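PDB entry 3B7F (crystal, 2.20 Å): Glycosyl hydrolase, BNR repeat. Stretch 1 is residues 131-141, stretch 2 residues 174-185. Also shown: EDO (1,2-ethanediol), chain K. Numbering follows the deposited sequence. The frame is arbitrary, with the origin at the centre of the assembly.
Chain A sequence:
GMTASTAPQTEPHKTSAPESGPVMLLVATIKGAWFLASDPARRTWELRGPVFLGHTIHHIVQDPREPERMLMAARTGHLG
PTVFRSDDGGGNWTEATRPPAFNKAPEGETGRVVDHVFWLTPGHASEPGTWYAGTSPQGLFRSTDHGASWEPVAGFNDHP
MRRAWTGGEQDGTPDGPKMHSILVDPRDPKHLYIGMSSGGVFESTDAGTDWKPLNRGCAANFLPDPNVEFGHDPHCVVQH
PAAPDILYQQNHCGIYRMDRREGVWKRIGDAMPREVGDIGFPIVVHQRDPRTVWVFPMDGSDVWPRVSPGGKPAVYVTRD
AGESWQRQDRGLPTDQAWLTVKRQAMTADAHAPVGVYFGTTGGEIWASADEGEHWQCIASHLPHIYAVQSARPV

Stretch 1 131-141: WYAGTSPQGLF
Stretch 2, residues 174-185: PDGPKMHSILVD

Stretch 1 is a hairpin. Strand 131-136 turns through Pro137 and Gln138 and returns through Leu140 and Phe141. Ala133 N to Phe141 O and Phe141 N to Ala133 O are both 2.9 Å hydrogen bonds, and Thr135 N donates to Gly139 O at 3.0 Å. Strand 178-184 runs roughly antiparallel to strand 131-136, at 146°, with axes approaching to 4.7 Å. The register pairs Ser136 with Lys178, CA to CA 4.3 Å.

Trp131 (chi1 m) points away. Tyr132 (phi/psi -118/149, chi1 m) points toward stretch 2. Its CB lies 3.6 Å from Ile182 CG2, and its CE2 3.7 Å from Val184 CG2 (chi1 t). Val184 N also donates to O2 of the ethanediol at 2.8 Å.

Ala133 points away. Gly134 (-112/134) leaves room for its neighbours: its CA is 3.4 Å from Met179 CG, and a CB here would clash with Met179 O. Ile182 (m, t) brings CD1 to 3.4 Å from Gly134 N.

Thr135 (chi1 p) points away, and its OG1 donates to Pro137 O at 2.8 Å, bracing the turn. Its carbonyl O accepts from Met179 N at 3.0 Å, the one backbone hydrogen bond between the stretches.

Ser136 (chi1 t) donates from OG to Pro177 O at 2.8 Å. The peptide before Pro137 is cis. Pro137 CA also approaches Pro177 O, at 3.4 Å, as a CA-H...O contact.

Gln138 (-56/125; chi1 m, chi2 p) starts sideways, but its end comes nearer: OE1 is 3.4 Å from Pro177 CB. Gly139 C lies 3.4 Å from Met179 CE. Met179 is selenomethionine, chi1 t, and points toward stretch 1. Leu140 (t, p) packs CB 3.9 Å from Met179 CE and CD1 3.4 Å from Ile182 CD1, an apolar cluster. Phe141 makes no contact with stretch 2; its backbone closes the hairpin against Ala133.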

ATOM      1  N   TRP A 131       8.577  13.905   1.763  1.00 30.59           N
ATOM      2  CA  TRP A 131       7.737  12.792   1.307  1.00 30.15           C
ATOM      3  C   TRP A 131       8.359  12.153   0.082  1.00 30.30           C
ATOM      4  O   TRP A 131       9.190  12.775  -0.592  1.00 29.25           O
ATOM      5  CB  TRP A 131       6.357  13.269   0.857  1.00 31.16           C
ATOM      6  CG  TRP A 131       5.447  13.763   1.929  1.00 32.89           C
ATOM      7  CD1 TRP A 131       5.544  14.932   2.595  1.00 30.09           C
ATOM      8  CD2 TRP A 131       4.252  13.120   2.402  1.00 34.69           C
ATOM      9  NE1 TRP A 131       4.515  15.047   3.497  1.00 30.94           N
ATOM     10  CE2 TRP A 131       3.708  13.943   3.399  1.00 31.12           C
ATOM     11  CE3 TRP A 131       3.604  11.910   2.093  1.00 34.20           C
ATOM     12  CZ2 TRP A 131       2.525  13.615   4.080  1.00 29.30           C
ATOM     13  CZ3 TRP A 131       2.441  11.580   2.779  1.00 28.09           C
ATOM     14  CH2 TRP A 131       1.922  12.422   3.756  1.00 26.94           C
ATOM     15  N   TYR A 132       7.952  10.914  -0.195  1.00 29.79           N
ATOM     16  CA  TYR A 132       8.286  10.225  -1.441  1.00 29.92           C
ATOM     17  C   TYR A 132       6.992   9.926  -2.175  1.00 27.37           C
ATOM     18  O   TYR A 132       5.965   9.749  -1.559  1.00 27.55           O
ATOM     19  CB  TYR A 132       9.047   8.924  -1.210  1.00 31.77           C
ATOM     20  CG  TYR A 132      10.431   9.146  -0.679  1.00 33.17           C
ATOM     21  CD1 TYR A 132      11.510   9.334  -1.540  1.00 36.29           C
ATOM     22  CD2 TYR A 132      10.657   9.200   0.684  1.00 34.14           C
ATOM     23  CE1 TYR A 132      12.764   9.561  -1.055  1.00 32.75           C
ATOM     24  CE2 TYR A 132      11.896   9.424   1.176  1.00 33.51           C
ATOM     25  CZ  TYR A 132      12.955   9.605   0.317  1.00 36.00           C
ATOM     26  OH  TYR A 132      14.203   9.816   0.862  1.00 28.48           O
ATOM     27  N   ALA A 133       7.067   9.917  -3.498  1.00 27.49           N
ATOM     28  CA  ALA A 133       5.970   9.576  -4.372  1.00 27.33           C
ATOM     29  C   ALA A 133       6.441   8.508  -5.372  1.00 26.34           C
ATOM     30  O   ALA A 133       7.558   8.587  -5.899  1.00 24.05           O
ATOM     31  CB  ALA A 133       5.470  10.789  -5.113  1.00 27.68           C
ATOM     32  N   GLY A 134       5.574   7.517  -5.600  1.00 27.31           N
ATOM     33  CA  GLY A 134       5.780   6.466  -6.591  1.00 28.80           C
ATOM     34  C   GLY A 134       4.754   6.655  -7.702  1.00 27.87           C
ATOM     35  O   GLY A 134       3.580   6.859  -7.414  1.00 26.29           O
ATOM     36  N   THR A 135       5.205   6.565  -8.956  1.00 28.45           N
ATOM     37  CA  THR A 135       4.376   6.786 -10.141  1.00 28.40           C
ATOM     38  C   THR A 135       4.160   5.562 -11.040  1.00 27.65           C
ATOM     39  O   THR A 135       4.788   4.526 -10.857  1.00 27.46           O
ATOM     40  CB  THR A 135       5.010   7.902 -11.072  1.00 29.47           C
ATOM     41  OG1 THR A 135       6.317   7.489 -11.510  1.00 30.37           O
ATOM     42  CG2 THR A 135       5.097   9.274 -10.360  1.00 28.39           C
ATOM     43  N   SER A 136       3.247   5.732 -12.005  1.00 28.73           N
ATOM     44  CA  SER A 136       3.035   4.833 -13.124  1.00 30.55           C
ATOM     45  C   SER A 136       3.349   5.679 -14.386  1.00 30.10           C
ATOM     46  O   SER A 136       2.744   6.727 -14.553  1.00 30.41           O
ATOM     47  CB  SER A 136       1.606   4.328 -13.212  1.00 31.42           C
ATOM     48  OG  SER A 136       1.423   3.540 -14.387  1.00 30.18           O
ATOM     49  N   PRO A 137       4.332   5.278 -15.227  1.00 30.00           N
ATOM     50  CA  PRO A 137       5.242   4.127 -15.116  1.00 28.62           C
ATOM     51  C   PRO A 137       6.228   4.327 -13.955  1.00 28.38           C
ATOM     52  O   PRO A 137       6.248   5.395 -13.350  1.00 27.93           O
ATOM     53  CB  PRO A 137       5.914   4.073 -16.482  1.00 27.31           C
ATOM     54  CG  PRO A 137       5.905   5.473 -16.965  1.00 31.04           C
ATOM     55  CD  PRO A 137       4.606   6.051 -16.454  1.00 30.70           C
ATOM     56  N   GLN A 138       7.036   3.314 -13.660  1.00 29.26           N
ATOM     57  CA  GLN A 138       7.866   3.318 -12.447  1.00 28.27           C
ATOM     58  C   GLN A 138       8.763   4.538 -12.365  1.00 30.64           C
ATOM     59  O   GLN A 138       9.507   4.831 -13.279  1.00 33.17           O
ATOM     60  CB  GLN A 138       8.705   2.019 -12.286  1.00 31.16           C
ATOM     61  CG  GLN A 138       7.957   0.637 -12.227  1.00 31.52           C
ATOM     62  CD  GLN A 138       7.736   0.002 -13.582  1.00 32.91           C
ATOM     63  OE1 GLN A 138       7.401   0.700 -14.549  1.00 30.62           O
ATOM     64  NE2 GLN A 138       7.900  -1.338 -13.664  1.00 25.55           N
ATOM     65  N   GLY A 139       8.655   5.276 -11.268  1.00 31.63           N
ATOM     66  CA  GLY A 139       9.462   6.472 -11.045  1.00 29.67           C
ATOM     67  C   GLY A 139       9.322   6.824  -9.591  1.00 29.21           C
ATOM     68  O   GLY A 139       8.254   6.581  -9.015  1.00 26.86           O
ATOM     69  N   LEU A 140      10.417   7.320  -8.999  1.00 27.97           N
ATOM     70  CA  LEU A 140      10.498   7.731  -7.598  1.00 27.53           C
ATOM     71  C   LEU A 140      10.785   9.232  -7.575  1.00 29.27           C
ATOM     72  O   LEU A 140      11.710   9.700  -8.244  1.00 28.98           O
ATOM     73  CB  LEU A 140      11.612   6.974  -6.867  1.00 27.96           C
ATOM     74  CG  LEU A 140      11.749   7.168  -5.355  1.00 27.66           C
ATOM     75  CD1 LEU A 140      10.553   6.576  -4.591  1.00 28.55           C
ATOM     76  CD2 LEU A 140      13.059   6.583  -4.864  1.00 24.35           C
ATOM     77  N   PHE A 141       9.989   9.954  -6.793  1.00 28.41           N
ATOM     78  CA  PHE A 141      10.075  11.398  -6.636  1.00 28.78           C
ATOM     79  C   PHE A 141      10.091  11.762  -5.151  1.00 29.76           C
ATOM     80  O   PHE A 141       9.677  10.970  -4.289  1.00 28.44           O
ATOM     81  CB  PHE A 141       8.897  12.092  -7.343  1.00 28.26           C
ATOM     82  CG  PHE A 141       8.866  11.844  -8.828  1.00 30.05           C
ATOM     83  CD1 PHE A 141       8.265  10.694  -9.353  1.00 32.05           C
ATOM     84  CD2 PHE A 141       9.450  12.733  -9.700  1.00 27.97           C
ATOM     85  CE1 PHE A 141       8.254  10.452 -10.741  1.00 31.79           C
ATOM     86  CE2 PHE A 141       9.453  12.499 -11.064  1.00 27.81           C
ATOM     87  CZ  PHE A 141       8.853  11.361 -11.594  1.00 29.20           C
ATOM     88  N   PRO A 174      -3.298  -3.897 -18.343  1.00 78.41           N
ATOM     89  CA  PRO A 174      -3.626  -3.429 -16.990  1.00 77.36           C
ATOM     90  C   PRO A 174      -3.774  -1.874 -16.940  1.00 77.23           C
ATOM     91  O   PRO A 174      -4.032  -1.260 -17.989  1.00 76.87           O
ATOM     92  CB  PRO A 174      -2.433  -3.963 -16.159  1.00 78.82           C
ATOM     93  CG  PRO A 174      -1.256  -4.001 -17.127  1.00 78.81           C
ATOM     94  CD  PRO A 174      -1.854  -4.169 -18.521  1.00 79.12           C
ATOM     95  N   ASP A 175      -3.688  -1.265 -15.743  1.00 75.02           N
ATOM     96  CA  ASP A 175      -3.624   0.213 -15.598  1.00 72.29           C
ATOM     97  C   ASP A 175      -2.239   0.770 -16.000  1.00 69.32           C
ATOM     98  O   ASP A 175      -2.111   1.978 -16.261  1.00 69.47           O
ATOM     99  CB  ASP A 175      -3.937   0.673 -14.158  1.00 74.77           C
ATOM    100  CG  ASP A 175      -5.444   0.625 -13.806  1.00 81.65           C
ATOM    101  OD1 ASP A 175      -6.290   0.254 -14.663  1.00 82.92           O
ATOM    102  OD2 ASP A 175      -5.776   0.990 -12.645  1.00 89.24           O
ATOM    103  N   GLY A 176      -1.225  -0.109 -16.006  1.00 63.79           N
ATOM    104  CA  GLY A 176       0.157   0.211 -16.360  1.00 59.11           C
ATOM    105  C   GLY A 176       1.050  -0.233 -15.217  1.00 49.51           C
ATOM    106  O   GLY A 176       0.562  -0.477 -14.127  1.00 46.23           O
ATOM    107  N   PRO A 177       2.365  -0.325 -15.451  1.00 43.16           N
ATOM    108  CA  PRO A 177       3.285  -0.746 -14.413  1.00 38.32           C
ATOM    109  C   PRO A 177       3.496   0.409 -13.427  1.00 34.64           C
ATOM    110  O   PRO A 177       3.351   1.565 -13.792  1.00 33.76           O
ATOM    111  CB  PRO A 177       4.548  -1.069 -15.195  1.00 37.43           C
ATOM    112  CG  PRO A 177       4.540  -0.107 -16.296  1.00 39.89           C
ATOM    113  CD  PRO A 177       3.089   0.018 -16.690  1.00 45.13           C
ATOM    114  N   LYS A 178       3.842   0.104 -12.196  1.00 32.07           N
ATOM    115  CA  LYS A 178       3.893   1.143 -11.166  1.00 32.72           C
ATOM    116  C   LYS A 178       4.903   0.881 -10.074  1.00 30.73           C
ATOM    117  O   LYS A 178       5.312  -0.256  -9.842  1.00 29.40           O
ATOM    118  CB  LYS A 178       2.510   1.253 -10.512  1.00 34.08           C
ATOM    119  CG  LYS A 178       2.126  -0.012  -9.745  1.00 31.63           C
ATOM    120  CD  LYS A 178       0.653  -0.147  -9.511  1.00 38.80           C
ATOM    121  CE  LYS A 178      -0.130  -0.527 -10.722  1.00 47.35           C
ATOM    122  NZ  LYS A 178      -1.375  -1.221 -10.292  1.00 49.24           N
HETATM  123  N   MSE A 179       5.231   1.969  -9.390  1.00 28.13           N
HETATM  124  CA  MSE A 179       6.136   2.007  -8.276  1.00 29.11           C
HETATM  125  C   MSE A 179       5.240   2.071  -7.045  1.00 29.87           C
HETATM  126  O   MSE A 179       4.309   2.885  -6.982  1.00 28.40           O
HETATM  127  CB  MSE A 179       6.990   3.265  -8.410  1.00 28.61           C
HETATM  128  CG  MSE A 179       7.768   3.758  -7.200  1.00 41.59           C
HETATM  129 SE   MSE A 179       9.536   3.167  -6.984  0.75 47.08          SE
HETATM  130  CE  MSE A 179      10.372   3.755  -8.623  1.00 52.07           C
ATOM    131  N   HIS A 180       5.518   1.243  -6.053  1.00 28.71           N
ATOM    132  CA  HIS A 180       4.703   1.218  -4.858  1.00 27.10           C
ATOM    133  C   HIS A 180       5.572   0.850  -3.671  1.00 28.27           C
ATOM    134  O   HIS A 180       6.790   0.787  -3.803  1.00 27.99           O
ATOM    135  CB  HIS A 180       3.536   0.235  -5.080  1.00 28.80           C
ATOM    136  CG  HIS A 180       3.959  -1.164  -5.398  1.00 24.67           C
ATOM    137  ND1 HIS A 180       4.421  -2.040  -4.436  1.00 22.73           N
ATOM    138  CD2 HIS A 180       3.942  -1.856  -6.560  1.00 26.07           C
ATOM    139  CE1 HIS A 180       4.712  -3.197  -5.005  1.00 29.75           C
ATOM    140  NE2 HIS A 180       4.416  -3.120  -6.292  1.00 24.43           N
ATOM    141  N   SER A 181       4.938   0.642  -2.518  1.00 29.47           N
ATOM    142  CA  SER A 181       5.589   0.177  -1.316  1.00 28.88           C
ATOM    143  C   SER A 181       6.911   0.882  -0.995  1.00 28.78           C
ATOM    144  O   SER A 181       7.930   0.230  -0.763  1.00 28.24           O
ATOM    145  CB  SER A 181       5.795  -1.336  -1.438  1.00 30.50           C
ATOM    146  OG  SER A 181       4.574  -1.980  -1.694  1.00 26.10           O
ATOM    147  N   ILE A 182       6.863   2.217  -0.997  1.00 27.71           N
ATOM    148  CA  ILE A 182       8.000   3.051  -0.671  1.00 27.71           C
ATOM    149  C   ILE A 182       8.035   3.109   0.862  1.00 28.24           C
ATOM    150  O   ILE A 182       7.105   3.591   1.533  1.00 29.33           O
ATOM    151  CB  ILE A 182       7.936   4.446  -1.317  1.00 25.48           C
ATOM    152  CG1 ILE A 182       7.895   4.330  -2.841  1.00 29.79           C
ATOM    153  CG2 ILE A 182       9.164   5.291  -0.910  1.00 25.37           C
ATOM    154  CD1 ILE A 182       7.491   5.637  -3.547  1.00 28.52           C
ATOM    155  N   LEU A 183       9.126   2.595   1.402  1.00 29.14           N
ATOM    156  CA  LEU A 183       9.326   2.437   2.820  1.00 26.50           C
ATOM    157  C   LEU A 183      10.572   3.202   3.262  1.00 28.84           C
ATOM    158  O   LEU A 183      11.624   3.000   2.684  1.00 29.94           O
ATOM    159  CB  LEU A 183       9.521   0.945   3.081  1.00 27.62           C
ATOM    160  CG  LEU A 183       8.374  -0.081   3.121  1.00 28.20           C
ATOM    161  CD1 LEU A 183       7.153   0.279   2.317  1.00 28.63           C
ATOM    162  CD2 LEU A 183       8.933  -1.500   2.813  1.00 22.28           C
ATOM    163  N   VAL A 184      10.436   4.071   4.267  1.00 30.68           N
ATOM    164  CA  VAL A 184      11.545   4.818   4.870  1.00 27.85           C
ATOM    165  C   VAL A 184      11.798   4.207   6.251  1.00 29.26           C
ATOM    166  O   VAL A 184      10.917   4.228   7.101  1.00 31.26           O
ATOM    167  CB  VAL A 184      11.194   6.310   5.021  1.00 28.32           C
ATOM    168  CG1 VAL A 184      12.378   7.103   5.714  1.00 18.49           C
ATOM    169  CG2 VAL A 184      10.788   6.896   3.658  1.00 19.70           C
ATOM    170  N   ASP A 185      12.988   3.673   6.477  1.00 29.85           N
ATOM    171  CA  ASP A 185      13.322   2.999   7.743  1.00 31.70           C
ATOM    172  C   ASP A 185      13.173   3.956   8.948  1.00 32.92           C
ATOM    173  O   ASP A 185      13.736   5.046   8.906  1.00 33.09           O
ATOM    174  CB  ASP A 185      14.754   2.440   7.660  1.00 30.62           C
ATOM    175  CG  ASP A 185      15.060   1.378   8.699  1.00 31.32           C
ATOM    176  OD1 ASP A 185      14.767   1.559   9.884  1.00 25.53           O
ATOM    177  OD2 ASP A 185      15.654   0.357   8.312  1.00 32.52           O
TER
HETATM  178  C1  EDO K 403       6.167   2.910   6.425  1.00 41.12           C
HETATM  179  O1  EDO K 403       6.902   1.671   6.253  1.00 40.33           O
HETATM  180  C2  EDO K 403       6.633   3.992   5.438  1.00 36.77           C
HETATM  181  O2  EDO K 403       8.026   4.334   5.617  1.00 33.66           O